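Local coordinates for cyclic nucleotide-binding protein (Brucella abortus biovar 1, PDB 5D1I), which is of unknown function but has a cyclic nucleotide-binding domain of the cupin-like beta-barrel type, and may possibly act in transcription regulation, at residues Q31-L34 with L35-A39. Numbering follows the deposited sequence.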
loop_
_atom_site.group_PDB
_atom_site.type_symbol
_atom_site.label_atom_id
_atom_site.label_comp_id
_atom_site.label_asym_id
_atom_site.label_seq_id
_atom_site.Cartn_x
_atom_site.Cartn_y
_atom_site.Cartn_z
ATOM N N GLN A 31 1.462 14.529 9.308
ATOM C CA GLN A 31 0.229 13.773 9.112
ATOM C C GLN A 31 0.414 12.299 9.444
ATOM O O GLN A 31 -0.462 11.678 10.055
ATOM C CB GLN A 31 -0.275 13.916 7.674
ATOM C CG GLN A 31 -0.829 15.286 7.340
ATOM C CD GLN A 31 -1.474 15.325 5.968
ATOM O OE1 GLN A 31 -0.801 15.185 4.949
ATOM N NE2 GLN A 31 -2.790 15.507 5.938
ATOM N N LEU A 32 1.550 11.739 9.033
ATOM C CA LEU A 32 1.862 10.340 9.317
ATOM C C LEU A 32 1.962 10.103 10.820
ATOM O O LEU A 32 1.552 9.057 11.325
ATOM C CB LEU A 32 3.169 9.927 8.632
ATOM C CG LEU A 32 3.123 9.808 7.108
ATOM C CD1 LEU A 32 4.507 9.512 6.565
ATOM C CD2 LEU A 32 2.132 8.730 6.683
ATOM N N ARG A 33 2.512 11.086 11.523
ATOM C CA ARG A 33 2.631 11.040 12.975
ATOM C C ARG A 33 1.255 11.007 13.638
ATOM O O ARG A 33 1.005 10.188 14.526
ATOM C CB ARG A 33 3.431 12.245 13.481
ATOM C CG ARG A 33 3.837 12.157 14.943
ATOM C CD ARG A 33 4.785 13.287 15.314
ATOM N NE ARG A 33 5.747 13.561 14.249
ATOM C CZ ARG A 33 6.887 12.899 14.072
ATOM N NH1 ARG A 33 7.695 13.225 13.072
ATOM N NH2 ARG A 33 7.222 11.911 14.893
ATOM N N LEU A 34 0.376 11.910 13.212
ATOM C CA LEU A 34 -1.011 11.920 13.669
ATOM C C LEU A 34 -1.657 10.561 13.459
ATOM O O LEU A 34 -2.332 10.030 14.342
ATOM C CB LEU A 34 -1.817 12.987 12.930
ATOM C CG LEU A 34 -1.820 14.418 13.458
ATOM C CD1 LEU A 34 -2.832 15.246 12.680
ATOM C CD2 LEU A 34 -2.136 14.438 14.944
ATOM N N LEU A 35 -1.437 10.009 12.271
ATOM C CA LEU A 35 -1.962 8.703 11.913
ATOM C C LEU A 35 -1.422 7.615 12.830
ATOM O O LEU A 35 -2.166 6.747 13.286
ATOM C CB LEU A 35 -1.615 8.386 10.461
ATOM C CG LEU A 35 -2.334 7.206 9.818
ATOM C CD1 LEU A 35 -3.821 7.499 9.693
ATOM C CD2 LEU A 35 -1.717 6.919 8.461
ATOM N N ALA A 36 -0.123 7.665 13.102
ATOM C CA ALA A 36 0.504 6.670 13.961
ATOM C C ALA A 36 -0.041 6.767 15.383
ATOM O O ALA A 36 -0.227 5.751 16.048
ATOM C CB ALA A 36 2.012 6.836 13.955
ATOM N N PHE A 37 -0.315 7.987 15.834
ATOM C CA PHE A 37 -0.898 8.197 17.158
ATOM C C PHE A 37 -2.369 7.787 17.208
ATOM O O PHE A 37 -2.840 7.252 18.210
ATOM C CB PHE A 37 -0.754 9.659 17.581
ATOM C CG PHE A 37 0.523 9.955 18.320
ATOM C CD1 PHE A 37 1.711 10.151 17.631
ATOM C CD2 PHE A 37 0.532 10.049 19.703
ATOM C CE1 PHE A 37 2.886 10.431 18.309
ATOM C CE2 PHE A 37 1.706 10.325 20.389
ATOM C CZ PHE A 37 2.884 10.518 19.691
ATOM N N GLY A 38 -3.093 8.044 16.123
ATOM C CA GLY A 38 -4.515 7.752 16.077
ATOM C C GLY A 38 -4.779 6.274 15.893
ATOM O O GLY A 38 -5.858 5.774 16.211
ATOM N N ALA A 39 -3.776 5.573 15.377
ATOM C CA ALA A 39 -3.872 4.146 15.115
ATOM C C ALA A 39 -4.035 3.336 16.395
ATOM O O ALA A 39 -3.609 3.762 17.466
ATOM C CB ALA A 39 -2.651 3.684 14.367
#
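Helix 29-38, nearly all of which is residues 31-38, leads into strand 40-44 of the cyclic nucleotide-binding beta barrel and brings Arg-33 and Phe-37 together one turn apart. Arg-33 CG lies 3.9 Å from Phe-37 CE1; the two side chains run side by side in the same direction, and it is this methylene, not the guanidinium, that meets ring atoms CD1 and CE1. The guanidinium plane is turned 59° from the ring. With CG anti to the backbone N (chi1 -169°), the Arg-33 chain starts out alongside the ring and then bends at chi3. Arginine suits this exposed face, its methylenes sheltering part of the Phe-37 ring while the charge lies farther out; both side chains also touch helix 11-18, Arg-33 at Ile-15 and Phe-37 at Leu-11. Beneath them runs regular alpha-helical bonding: Leu-35, Ala-36, Phe-37 and Gly-38 donate to the carbonyls of Gln-31, Leu-32, Arg-33 and Leu-34, with Gly-38 N 2.8 Å from Leu-34 O. The buried leucines serve the inner side. Leu-32 packs on the loop residues Phe-24 and Phe-27, on Ile-15 and on Arg-82 of the second subunit; Leu-35 reaches Ile-116 of strand 111-117 and Ile-124 of helix 118-124. Small Ala-36 suits the approach to helix 11-18, where its methyl touches Leu-11. Gly-38, which has no side chain to place beside the carbonyl of Leu-34, completes the helix before Ala-39 leaves helical geometry. Arg-33 O, besides accepting its backbone bond, lies in the plane of the Phe-37 ring at its edge, 3.2 Å from Phe-37 CD1.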